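Local coordinates for protein putative phosphohydrolase (Shewanella amazonensis, PDB 3M1T) that is of unknown function but, as an HDOD-domain protein of the HD-phosphodiesterase clan, is a putative phosphohydrolase that may act in signal transduction, at residues A[96-101]-A[141-146]; A[12-17]-A[186-191]; A[113-118]-A[130-135]; A[33-38]-A[77-82]; A[5-10]-A[179-184]. All coordinates share one frame; numbering follows the deposited sequence. Where two conformers were deposited one is given.

Interaction 1 of 5, residues A[96-101]-A[141-146]; sequences PKVEGF and GELLIV
The loop 96-101 makes a type II beta turn from Val98 to Phe101, closed by Phe101 N to Val98 O at 3.0 Å, and sets Val98 beside Leu143 of helix 140-148. Gly100 takes the positive-phi corner of the turn. The turn directs both Val98 and Phe101 at the helix. The Phe101 ring does much of the work. Its CG is anti to the carbonyl carbon, and one ring face receives Leu143 CD2. That methyl sits almost exactly over the ring centre, 3.5 Å from the centroid and 4° off the normal, a clear CH-pi contact. Val146 CG2 meets the ring edge at CE1, 3.7 Å away. Glu142 comes from another point on the edge, with OE2 4.1 Å from Phe101 CE2 and its carboxylate plane nearly perpendicular to the ring. Val98 places its methyls on two helix residues. CG2 lies 4.0 Å from Leu143 CB. CG1 lies 3.4 Å from Val146 CG1, a close squeeze for two methyl groups. An alanine in place of Phe101 would remove the ring under Leu143 CD2 and would probably loosen the turn's hold on the helix. The contact joins the loop between helices 79-94 and 103-124 to helix 140-148. It rests on methyl and ring packing, so it depends on shape, with the Glu142 carboxylate near the aromatic rim as its polar fringe.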
# COMPACT_ATOMS: atom_id res chain seq x y z
N PRO A 96 -12.32 5.58 -6.02
CA PRO A 96 -13.50 5.28 -6.85
C PRO A 96 -13.37 4.02 -7.69
O PRO A 96 -12.28 3.42 -7.73
CB PRO A 96 -13.58 6.49 -7.79
CG PRO A 96 -12.17 7.00 -7.88
CD PRO A 96 -11.58 6.79 -6.50
N LYS A 97 -14.47 3.61 -8.34
CA LYS A 97 -14.35 2.59 -9.37
C LYS A 97 -13.36 3.13 -10.43
O LYS A 97 -13.23 4.36 -10.65
CB LYS A 97 -15.74 2.19 -9.94
CG LYS A 97 -16.65 1.53 -8.85
CD LYS A 97 -17.70 0.56 -9.39
CE LYS A 97 -18.37 -0.24 -8.25
NZ LYS A 97 -19.52 -1.12 -8.69
N VAL A 98 -12.64 2.18 -11.02
CA VAL A 98 -11.70 2.45 -12.08
C VAL A 98 -11.98 1.41 -13.11
O VAL A 98 -11.95 0.20 -12.82
CB VAL A 98 -10.21 2.35 -11.56
CG1 VAL A 98 -9.20 2.55 -12.68
CG2 VAL A 98 -9.96 3.33 -10.46
N GLU A 99 -12.23 1.86 -14.35
CA GLU A 99 -12.48 0.95 -15.47
C GLU A 99 -11.40 -0.10 -15.54
O GLU A 99 -10.21 0.20 -15.42
CB GLU A 99 -12.53 1.70 -16.82
CG GLU A 99 -12.40 0.82 -18.10
CD GLU A 99 -13.63 -0.03 -18.42
OE1 GLU A 99 -14.63 0.14 -17.75
OE2 GLU A 99 -13.58 -0.86 -19.34
N GLY A 100 -11.82 -1.35 -15.75
CA GLY A 100 -10.91 -2.47 -15.87
C GLY A 100 -10.35 -3.05 -14.58
O GLY A 100 -9.50 -3.95 -14.63
N PHE A 101 -10.81 -2.56 -13.43
CA PHE A 101 -10.34 -3.09 -12.16
C PHE A 101 -11.48 -3.61 -11.35
O PHE A 101 -12.50 -2.96 -11.25
CB PHE A 101 -9.63 -2.01 -11.33
CG PHE A 101 -8.28 -1.67 -11.86
CD1 PHE A 101 -8.15 -0.73 -12.86
CD2 PHE A 101 -7.15 -2.32 -11.39
CE1 PHE A 101 -6.89 -0.42 -13.39
CE2 PHE A 101 -5.89 -2.01 -11.91
CZ PHE A 101 -5.77 -1.07 -12.92
N GLY A 141 -1.16 4.79 -7.58
CA GLY A 141 -0.76 5.50 -8.79
C GLY A 141 -1.22 4.78 -10.05
O GLY A 141 -1.53 5.46 -11.02
N GLU A 142 -1.26 3.46 -10.03
CA GLU A 142 -1.81 2.67 -11.15
C GLU A 142 -3.22 3.18 -11.49
O GLU A 142 -3.58 3.52 -12.64
CB GLU A 142 -1.84 1.18 -10.73
CG GLU A 142 -2.00 0.16 -11.84
CD GLU A 142 -1.75 -1.28 -11.38
OE1 GLU A 142 -1.48 -1.54 -10.18
OE2 GLU A 142 -1.84 -2.17 -12.24
N LEU A 143 -4.04 3.25 -10.45
CA LEU A 143 -5.43 3.72 -10.58
C LEU A 143 -5.53 5.16 -11.06
O LEU A 143 -6.37 5.51 -11.89
CB LEU A 143 -6.18 3.51 -9.25
CG LEU A 143 -6.14 2.06 -8.75
CD1 LEU A 143 -6.87 1.98 -7.44
CD2 LEU A 143 -6.73 1.03 -9.80
N LEU A 144 -4.66 6.03 -10.54
CA LEU A 144 -4.72 7.42 -10.89
C LEU A 144 -4.44 7.57 -12.41
O LEU A 144 -5.04 8.44 -13.02
CB LEU A 144 -3.64 8.21 -10.11
CG LEU A 144 -3.87 8.39 -8.63
CD1 LEU A 144 -2.70 9.22 -8.07
CD2 LEU A 144 -5.18 9.16 -8.35
N ILE A 145 -3.48 6.83 -12.93
CA ILE A 145 -3.15 6.92 -14.37
C ILE A 145 -4.32 6.48 -15.25
O ILE A 145 -4.67 7.14 -16.26
CB ILE A 145 -1.87 6.22 -14.71
CG1 ILE A 145 -0.66 6.96 -14.07
CG2 ILE A 145 -1.68 6.10 -16.28
CD1 ILE A 145 0.58 6.26 -14.23
N VAL A 146 -4.95 5.38 -14.89
CA VAL A 146 -6.13 4.92 -15.65
C VAL A 146 -7.23 5.95 -15.63
O VAL A 146 -7.85 6.25 -16.67
CB VAL A 146 -6.63 3.57 -15.11
CG1 VAL A 146 -8.02 3.17 -15.76
CG2 VAL A 146 -5.58 2.50 -15.34

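Interaction 2 of 5, residues A[12-17]-A[186-191]; sequences DELPRL and AQSWKF
Trp189 has CG anti to the carbonyl carbon (chi1 -73°), which swings the indole from the end of helix 178-188 across to the loop 12-17. Leu17 has the same first torsion and crosses the indole at about a right angle. Its CD2 stands over one face, 3.6 Å from the centroid of the six-membered ring, in a CH-pi contact. Its other methyl, CD1, lies over the five-membered ring, 3.8 Å from Trp189 CG. The indole N-H is used at the edge. Trp189 NE1 donates to Pro15 O at 3.0 Å, with an N-H...O angle of 161°. The acceptor lies close to the indole plane, but the donor stands 37° above the carbonyl plane. Water 1 also donates to Pro15 O, at 2.8 Å, so two donors grip that oxygen. The same water, hydrogen-bonded to Ser188 OG at 2.8 Å, bridges loop and helix end. Leu14 CD1 meets Ser188 CB at 3.8 Å, and Pro15 CG packs at 4.1 Å against Trp189 CZ2. A leucine in place of Trp189 would lose the bond to Pro15 O and the broad face under Leu17, and would probably loosen the loop's hold on the helix end. Ala94 of helix 79-94 touches both Leu17 and Trp189. The helix stops here in a Schellman motif: Phe191 N bonds to Ala186 O and Lys190 N to Gln187 O, with Lys190 as the positive-phi C-prime residue.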
# COMPACT_ATOMS: atom_id res chain seq x y z
N ASP A 12 -2.52 19.84 -9.04
CA ASP A 12 -3.86 20.41 -8.91
C ASP A 12 -4.93 19.55 -9.55
O ASP A 12 -6.11 19.90 -9.54
CB ASP A 12 -3.89 21.85 -9.41
CG ASP A 12 -3.60 21.98 -10.88
OD1 ASP A 12 -3.33 20.96 -11.55
OD2 ASP A 12 -3.63 23.14 -11.37
N GLU A 13 -4.54 18.39 -10.04
CA GLU A 13 -5.48 17.43 -10.59
C GLU A 13 -5.76 16.26 -9.67
O GLU A 13 -6.68 15.48 -9.92
CB GLU A 13 -4.94 16.94 -11.93
CG GLU A 13 -4.93 18.08 -12.93
CD GLU A 13 -4.22 17.70 -14.23
OE1 GLU A 13 -4.02 16.50 -14.48
OE2 GLU A 13 -3.86 18.64 -14.97
N LEU A 14 -4.99 16.10 -8.60
CA LEU A 14 -5.12 14.94 -7.78
C LEU A 14 -6.45 14.96 -7.04
O LEU A 14 -6.95 16.04 -6.70
CB LEU A 14 -3.99 14.89 -6.72
CG LEU A 14 -2.58 14.71 -7.26
CD1 LEU A 14 -1.54 14.90 -6.16
CD2 LEU A 14 -2.39 13.32 -7.87
N PRO A 15 -6.96 13.80 -6.72
CA PRO A 15 -8.17 13.75 -5.94
C PRO A 15 -7.98 14.32 -4.56
O PRO A 15 -6.90 14.18 -3.97
CB PRO A 15 -8.47 12.28 -5.85
CG PRO A 15 -7.23 11.63 -6.06
CD PRO A 15 -6.51 12.45 -7.06
N ARG A 16 -9.03 14.97 -4.09
CA ARG A 16 -9.02 15.63 -2.81
C ARG A 16 -9.84 14.82 -1.83
O ARG A 16 -10.94 14.33 -2.16
CB ARG A 16 -9.63 17.01 -2.93
CG ARG A 16 -8.61 18.08 -3.29
CD ARG A 16 -8.65 19.18 -2.26
NE ARG A 16 -8.99 20.44 -2.89
CZ ARG A 16 -9.46 21.50 -2.24
NH1 ARG A 16 -9.67 21.46 -0.93
NH2 ARG A 16 -9.74 22.62 -2.92
N LEU A 17 -9.31 14.67 -0.62
CA LEU A 17 -10.08 14.04 0.45
C LEU A 17 -11.16 14.99 0.96
O LEU A 17 -10.94 16.19 1.06
CB LEU A 17 -9.16 13.68 1.60
CG LEU A 17 -8.10 12.63 1.26
CD1 LEU A 17 -7.15 12.50 2.52
CD2 LEU A 17 -8.78 11.31 0.83
N ALA A 186 0.34 10.41 -2.09
CA ALA A 186 0.61 10.20 -0.65
C ALA A 186 1.12 11.48 -0.03
O ALA A 186 0.73 11.81 1.09
CB ALA A 186 1.59 9.05 -0.45
N GLN A 187 1.98 12.19 -0.71
CA GLN A 187 2.50 13.45 -0.23
C GLN A 187 1.36 14.48 -0.08
O GLN A 187 1.22 15.17 0.95
CB GLN A 187 3.57 13.97 -1.15
CG GLN A 187 4.28 15.19 -0.63
CD GLN A 187 5.36 15.60 -1.58
OE1 GLN A 187 5.04 16.15 -2.65
NE2 GLN A 187 6.61 15.22 -1.28
N SER A 188 0.51 14.56 -1.11
CA SER A 188 -0.60 15.51 -1.07
C SER A 188 -1.58 15.22 0.06
O SER A 188 -2.20 16.15 0.63
CB SER A 188 -1.31 15.47 -2.41
OG SER A 188 -2.43 16.34 -2.52
N TRP A 189 -1.78 13.95 0.36
CA TRP A 189 -2.67 13.48 1.39
C TRP A 189 -2.01 13.46 2.78
O TRP A 189 -2.62 12.99 3.73
CB TRP A 189 -3.28 12.15 1.05
CG TRP A 189 -4.33 12.13 -0.02
CD1 TRP A 189 -4.76 13.20 -0.74
CD2 TRP A 189 -5.11 10.99 -0.46
NE1 TRP A 189 -5.76 12.77 -1.62
CE2 TRP A 189 -5.97 11.44 -1.46
CE3 TRP A 189 -5.08 9.63 -0.14
CZ2 TRP A 189 -6.86 10.58 -2.12
CZ3 TRP A 189 -5.95 8.78 -0.80
CH2 TRP A 189 -6.82 9.27 -1.76
N LYS A 190 -0.84 14.02 2.85
CA LYS A 190 -0.14 14.37 4.11
C LYS A 190 0.35 13.15 4.87
O LYS A 190 0.47 13.16 6.12
CB LYS A 190 -1.02 15.31 4.98
CG LYS A 190 -1.54 16.53 4.19
CD LYS A 190 -2.26 17.58 5.09
CE LYS A 190 -2.88 18.68 4.26
NZ LYS A 190 -3.55 19.65 5.15
N PHE A 191 0.78 12.11 4.11
CA PHE A 191 1.54 11.03 4.68
C PHE A 191 3.00 11.43 4.84
O PHE A 191 3.47 12.40 4.25
CB PHE A 191 1.39 9.75 3.82
CG PHE A 191 0.02 9.17 3.94
CD1 PHE A 191 -0.26 8.31 5.01
CD2 PHE A 191 -0.98 9.48 3.05
CE1 PHE A 191 -1.51 7.79 5.17
CE2 PHE A 191 -2.26 8.94 3.20
CZ PHE A 191 -2.52 8.10 4.24
O HOH W 1 -5.18 15.97 -2.68

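Interaction 3 of 5, residues A[113-118]-A[130-135]; sequences VAIICQ and EAFTCG
Ala131 is the first residue of segment 130-135 to meet helix 103-124. Its CB points at the partner and lies 3.4 Å from Cys117 O and 3.9 Å from Cys117 CB. Phe132 follows, with CG anti to the backbone N (chi1 -175°). This lays one ring face over Ala114, whose CB stands 3.7 Å from the ring centroid and nearly over its centre, a CH-pi contact. Ile115 lies side by side with the ring and brings CG1 to its edge, 4.0 Å from Phe132 CE2. Gln118 runs extended across the base of the same side chain, with NE2 3.8 Å from Phe132 CB. The two helices follow each other in the chain and form an antiparallel helical hairpin within the all-helical HDOD domain. Their local axes come within 7.3 Å at an angle of 155°. Thr133 turns away from this partner and packs on Thr84 and Ile87 of helix 79-94. Cys134 reaches Leu195 of helix 193-200. Gly135 is where the backbones meet, its CA 4.0 Å from Ala114 CA. A CB on Gly135 would fall 2.5 Å from Ala114 CA, a clash. Gly135 O accepts a hydrogen bond from His138 ND1.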
# COMPACT_ATOMS: atom_id res chain seq x y z
N VAL A 113 0.38 -7.52 -0.17
CA VAL A 113 1.64 -6.80 -0.13
C VAL A 113 1.85 -6.14 1.23
O VAL A 113 2.93 -6.23 1.82
CB VAL A 113 1.76 -5.78 -1.29
CG1 VAL A 113 2.94 -4.79 -1.10
CG2 VAL A 113 1.85 -6.51 -2.67
N ALA A 114 0.84 -5.46 1.75
CA ALA A 114 0.93 -4.81 3.05
C ALA A 114 1.25 -5.76 4.17
O ALA A 114 2.09 -5.49 5.04
CB ALA A 114 -0.38 -4.02 3.35
N ILE A 115 0.60 -6.93 4.17
CA ILE A 115 0.86 -7.94 5.20
C ILE A 115 2.30 -8.46 5.15
O ILE A 115 2.98 -8.63 6.20
CB ILE A 115 -0.18 -9.11 5.08
CG1 ILE A 115 -1.57 -8.64 5.50
CG2 ILE A 115 0.32 -10.37 5.84
CD1 ILE A 115 -2.67 -9.66 5.07
N ILE A 116 2.76 -8.70 3.94
CA ILE A 116 4.13 -9.13 3.72
C ILE A 116 5.12 -8.06 4.19
O ILE A 116 6.04 -8.33 4.96
CB ILE A 116 4.42 -9.53 2.25
CG1 ILE A 116 3.58 -10.74 1.81
CG2 ILE A 116 5.95 -9.83 2.04
CD1 ILE A 116 3.45 -10.85 0.29
N CYS A 117 4.88 -6.79 3.81
CA CYS A 117 5.77 -5.73 4.26
C CYS A 117 5.87 -5.63 5.80
O CYS A 117 6.91 -5.40 6.37
CB CYS A 117 5.25 -4.38 3.74
SG CYS A 117 5.53 -4.09 1.99
N GLN A 118 4.74 -5.75 6.47
CA GLN A 118 4.69 -5.71 7.92
C GLN A 118 5.61 -6.76 8.56
O GLN A 118 6.27 -6.49 9.57
CB GLN A 118 3.24 -5.91 8.37
CG GLN A 118 2.99 -5.56 9.81
CD GLN A 118 1.50 -5.58 10.15
OE1 GLN A 118 0.81 -6.58 9.93
NE2 GLN A 118 1.00 -4.45 10.69
N GLU A 130 4.08 1.10 9.91
CA GLU A 130 4.50 1.97 8.84
C GLU A 130 4.62 1.21 7.52
O GLU A 130 4.20 1.67 6.44
CB GLU A 130 5.84 2.66 9.21
CG GLU A 130 6.40 3.48 8.11
CD GLU A 130 7.90 3.76 8.32
OE1 GLU A 130 8.76 2.81 8.40
OE2 GLU A 130 8.18 4.94 8.39
N ALA A 131 5.20 0.00 7.58
CA ALA A 131 5.35 -0.80 6.37
C ALA A 131 4.01 -1.26 5.84
O ALA A 131 3.78 -1.26 4.64
CB ALA A 131 6.26 -2.03 6.67
N PHE A 132 3.10 -1.61 6.74
CA PHE A 132 1.75 -1.99 6.31
C PHE A 132 1.10 -0.81 5.54
O PHE A 132 0.53 -0.98 4.44
CB PHE A 132 0.88 -2.39 7.52
CG PHE A 132 -0.48 -2.90 7.12
CD1 PHE A 132 -1.52 -2.03 6.87
CD2 PHE A 132 -0.69 -4.26 6.99
CE1 PHE A 132 -2.78 -2.54 6.46
CE2 PHE A 132 -1.95 -4.78 6.62
CZ PHE A 132 -2.97 -3.91 6.34
N THR A 133 1.23 0.40 6.10
CA THR A 133 0.63 1.54 5.45
C THR A 133 1.24 1.84 4.10
O THR A 133 0.55 2.21 3.16
CB THR A 133 0.67 2.79 6.41
OG1 THR A 133 -0.11 2.48 7.56
CG2 THR A 133 0.08 4.04 5.74
N CYS A 134 2.54 1.70 3.99
CA CYS A 134 3.22 1.85 2.73
C CYS A 134 2.63 0.87 1.70
O CYS A 134 2.37 1.27 0.58
CB CYS A 134 4.71 1.65 2.94
SG CYS A 134 5.72 2.30 1.57
N GLY A 135 2.42 -0.39 2.10
CA GLY A 135 1.74 -1.33 1.26
C GLY A 135 0.34 -0.89 0.83
O GLY A 135 0.01 -0.98 -0.37

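Interaction 4 of 5, residues A[33-38]-A[77-82]; sequences STVKAV and LGMQTL
Two helix starts meet here, the first turns of helices 35-43 and 79-94 in the all-helical HDOD domain. The bridge is the side chain of Met79, a selenomethionine. Its CG is anti to the backbone N, and the chain then bends at chi2 and chi3, which carries the selenium and the terminal methyl onto the other helix. Val35 crosses this side chain obliquely, with CG2 3.6 Å from Met79 SE. Val38 instead meets it tip to tip, with CG2 3.7 Å from Met79 CE. Both valines use the methyl that is anti to the carbonyl carbon. The same Met79 methyl also approaches the backbone before the helix, with CE 3.7 Å from both Ser33 O and Thr34 O. Ser33 O also accepts a hydrogen bond from Arg83 NH2, one turn further along helix 79-94. Thr34 is the N-cap of helix 35-43, and its OG1 accepts from Ala37 N at 3.0 Å. Gly78 holds the N-cap position of helix 79-94. Its phi is positive, and a side chain there would collide with the carbonyl O of Leu77. Val74 of helix 70-77 touches both Val35 and Leu82. Leu82, one turn on from Met79, brings CD2 to 4.4 Å from Val38 CG1.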
# COMPACT_ATOMS: atom_id res chain seq x y z
N SER A 33 -2.25 11.56 19.36
CA SER A 33 -3.71 11.58 19.55
C SER A 33 -4.13 10.56 20.58
O SER A 33 -3.61 9.45 20.59
CB SER A 33 -4.47 11.26 18.25
OG SER A 33 -4.18 12.21 17.25
N THR A 34 -5.09 10.95 21.41
CA THR A 34 -5.64 10.09 22.46
C THR A 34 -6.61 9.07 21.91
O THR A 34 -7.12 9.22 20.78
CB THR A 34 -6.38 10.89 23.52
OG1 THR A 34 -7.51 11.57 22.96
CG2 THR A 34 -5.43 11.90 24.22
N VAL A 35 -6.86 8.03 22.69
CA VAL A 35 -7.87 7.02 22.34
C VAL A 35 -9.25 7.66 22.19
O VAL A 35 -9.99 7.33 21.25
CB VAL A 35 -7.90 5.90 23.39
CG1 VAL A 35 -9.12 4.98 23.20
CG2 VAL A 35 -6.60 5.10 23.30
N LYS A 36 -9.58 8.58 23.10
CA LYS A 36 -10.81 9.36 23.03
C LYS A 36 -10.92 10.11 21.70
O LYS A 36 -11.97 10.10 21.06
CB LYS A 36 -10.84 10.38 24.18
CG LYS A 36 -12.14 11.08 24.38
CD LYS A 36 -12.16 11.82 25.72
CE LYS A 36 -13.51 12.47 25.99
NZ LYS A 36 -13.66 12.89 27.44
N ALA A 37 -9.84 10.78 21.30
CA ALA A 37 -9.87 11.61 20.12
C ALA A 37 -10.15 10.76 18.89
O ALA A 37 -10.96 11.14 18.02
CB ALA A 37 -8.57 12.33 19.95
N VAL A 38 -9.47 9.62 18.80
CA VAL A 38 -9.64 8.71 17.65
C VAL A 38 -11.05 8.11 17.64
O VAL A 38 -11.74 8.11 16.60
CB VAL A 38 -8.59 7.57 17.64
CG1 VAL A 38 -8.97 6.55 16.58
CG2 VAL A 38 -7.16 8.13 17.37
N LEU A 77 -7.36 -5.04 19.93
CA LEU A 77 -6.26 -5.01 18.96
C LEU A 77 -5.14 -4.03 19.29
O LEU A 77 -4.04 -4.15 18.75
CB LEU A 77 -6.79 -4.71 17.55
CG LEU A 77 -7.77 -5.72 16.97
CD1 LEU A 77 -8.34 -5.23 15.65
CD2 LEU A 77 -7.10 -7.06 16.80
N GLY A 78 -5.42 -3.05 20.14
CA GLY A 78 -4.44 -2.03 20.49
C GLY A 78 -4.56 -0.90 19.49
O GLY A 78 -5.06 -1.10 18.38
N MSE A 79 -4.14 0.30 19.86
CA MSE A 79 -4.33 1.39 18.93
C MSE A 79 -3.42 1.41 17.74
O MSE A 79 -3.81 1.94 16.70
CB MSE A 79 -4.27 2.75 19.56
CG MSE A 79 -5.13 3.69 18.66
SE MSE A 79 -6.30 4.49 19.79
CE MSE A 79 -5.30 6.19 19.84
N GLN A 80 -2.19 0.90 17.87
CA GLN A 80 -1.28 0.93 16.75
C GLN A 80 -1.96 0.19 15.59
O GLN A 80 -2.00 0.68 14.45
CB GLN A 80 0.12 0.36 17.12
N THR A 81 -2.56 -0.97 15.87
CA THR A 81 -3.29 -1.71 14.84
C THR A 81 -4.55 -0.98 14.39
O THR A 81 -4.81 -0.90 13.19
CB THR A 81 -3.66 -3.14 15.34
OG1 THR A 81 -2.44 -3.85 15.57
CG2 THR A 81 -4.47 -3.89 14.30
N LEU A 82 -5.32 -0.45 15.33
CA LEU A 82 -6.57 0.27 14.98
C LEU A 82 -6.26 1.43 14.03
O LEU A 82 -6.91 1.59 13.02
CB LEU A 82 -7.29 0.80 16.23
CG LEU A 82 -8.60 1.58 16.00
CD1 LEU A 82 -9.62 0.64 15.38
CD2 LEU A 82 -9.11 2.21 17.28

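Interaction 5 of 5, residues A[5-10]-A[179-184]; sequences AALLQK and AEIGAL
Ala5 O is gripped by two donors, both from Gln9. Gln9 N donates to Ala5 O at 3.1 Å, the ordinary helical bond. Gln9 NE2 donates to Ala5 O at 2.8 Å, lying in the carbonyl plane on a lone pair. The side chain of Gln9 folds back on its own turn to do this, and the oxygen lies in the amide plane. Lys10 N bonds to Leu7 O, a further backbone bond within the segment. The inward face of the segment is apolar. Leu7 has CG anti to the backbone N (chi1 180°) and directs CD1 over the backbone of the partner helix, 3.8 Å from Ile181 CA. Leu7 CD2 turns to Glu180 and lies 4.1 Å from its CB. The short helix 5-8 thus packs mainly through Leu7 against the face of helix 178-188 made by Glu180, Ile181 and Leu184, in plain helix-to-helix packing that ties the N-terminal helix to helix 178-188 of the all-helical fold. Leu184 meets Leu7 tip to tip, with CD2 4.0 Å from Leu7 CD1 and 3.7 Å from Leu7 O. Lys10 offers its aliphatic part, with CG 4.0 Å from Ile181 CD1. Its NZ forms a salt bridge with Glu13 OE1 instead. The Glu180 carboxylate likewise looks elsewhere: OE2 makes a salt bridge with Lys171 and accepts from the N of Gly1. Tyr176, in the loop before helix 178-188, touches Leu7, Lys10 and Ile181.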
# COMPACT_ATOMS: atom_id res chain seq x y z
N ALA A 5 8.93 18.40 -13.85
CA ALA A 5 7.89 19.30 -14.31
C ALA A 5 6.62 18.57 -14.69
O ALA A 5 5.52 19.02 -14.40
CB ALA A 5 8.39 20.17 -15.51
N ALA A 6 6.77 17.45 -15.39
CA ALA A 6 5.61 16.71 -15.85
C ALA A 6 4.79 16.17 -14.68
O ALA A 6 3.58 16.15 -14.76
CB ALA A 6 6.07 15.53 -16.75
N LEU A 7 5.46 15.76 -13.61
CA LEU A 7 4.81 15.23 -12.41
C LEU A 7 4.12 16.38 -11.68
O LEU A 7 2.96 16.28 -11.32
CB LEU A 7 5.81 14.50 -11.51
CG LEU A 7 5.23 13.91 -10.23
CD1 LEU A 7 4.22 12.77 -10.57
CD2 LEU A 7 6.34 13.39 -9.23
N LEU A 8 4.84 17.47 -11.52
CA LEU A 8 4.27 18.61 -10.78
C LEU A 8 3.03 19.20 -11.47
O LEU A 8 2.15 19.78 -10.77
CB LEU A 8 5.35 19.65 -10.50
CG LEU A 8 6.48 19.21 -9.59
CD1 LEU A 8 7.45 20.44 -9.46
CD2 LEU A 8 5.90 18.76 -8.20
N GLN A 9 2.91 19.05 -12.79
CA GLN A 9 1.72 19.51 -13.48
C GLN A 9 0.46 18.77 -13.03
O GLN A 9 -0.64 19.20 -13.38
CB GLN A 9 1.90 19.40 -14.99
CG GLN A 9 3.22 19.95 -15.47
CD GLN A 9 3.45 21.35 -15.00
OE1 GLN A 9 2.63 22.22 -15.30
NE2 GLN A 9 4.54 21.60 -14.23
N LYS A 10 0.62 17.64 -12.33
CA LYS A 10 -0.51 16.88 -11.83
C LYS A 10 -1.04 17.31 -10.47
O LYS A 10 -2.10 16.85 -10.05
CB LYS A 10 -0.17 15.38 -11.72
CG LYS A 10 0.34 14.74 -13.00
CD LYS A 10 -0.80 14.67 -14.02
CE LYS A 10 -0.70 15.71 -15.06
NZ LYS A 10 -1.93 15.54 -16.01
N ALA A 179 4.62 4.93 -9.83
CA ALA A 179 5.23 4.99 -8.52
C ALA A 179 5.36 6.47 -8.10
O ALA A 179 5.07 6.85 -6.94
CB ALA A 179 6.59 4.25 -8.43
N GLU A 180 5.77 7.31 -9.04
CA GLU A 180 5.97 8.73 -8.79
C GLU A 180 4.63 9.42 -8.49
O GLU A 180 4.52 10.23 -7.53
CB GLU A 180 6.64 9.38 -9.96
CG GLU A 180 8.09 9.01 -10.06
CD GLU A 180 8.78 9.61 -11.25
OE1 GLU A 180 8.15 9.83 -12.32
OE2 GLU A 180 9.99 9.88 -11.09
N ILE A 181 3.58 9.15 -9.29
CA ILE A 181 2.30 9.80 -9.06
C ILE A 181 1.63 9.23 -7.81
O ILE A 181 0.97 10.00 -7.10
CB ILE A 181 1.36 9.84 -10.31
CG1 ILE A 181 0.35 10.97 -10.12
CG2 ILE A 181 0.80 8.44 -10.64
CD1 ILE A 181 -0.53 11.21 -11.39
N GLY A 182 1.80 7.96 -7.50
CA GLY A 182 1.34 7.40 -6.23
C GLY A 182 2.03 8.06 -5.05
O GLY A 182 1.39 8.36 -4.02
N ALA A 183 3.31 8.32 -5.19
CA ALA A 183 4.05 9.02 -4.15
C ALA A 183 3.54 10.46 -3.99
O ALA A 183 3.39 10.98 -2.87
CB ALA A 183 5.57 9.03 -4.46
N LEU A 184 3.32 11.11 -5.12
CA LEU A 184 2.78 12.48 -5.12
C LEU A 184 1.45 12.54 -4.44
O LEU A 184 1.21 13.49 -3.67
CB LEU A 184 2.65 12.99 -6.55
CG LEU A 184 2.37 14.45 -6.69
CD1 LEU A 184 3.62 15.27 -6.36
CD2 LEU A 184 1.84 14.82 -8.10

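How the interactions relate
From the N terminus, interaction 5 opens first, then interaction 2. Their second segments lie in the same order on and just after helix 178-188, so the two loops cross rather than nest. The other three contacts lie inside both loops. Interaction 4 closes first, joining helix 35-43 to helix 79-94, and touches none of the others. Interaction 1 comes next, and interaction 3 is nested inside it. Interactions 1, 2 and 5 touch one another: Leu144 packs on Leu14, Pro15 and Ile181, and Leu14 meets Leu184. They tie the N-terminal residues and the 96-101 loop to helices 140-148 and 178-188. Phe191 reaches Thr133, which joins interaction 2 to the buried hairpin of interaction 3.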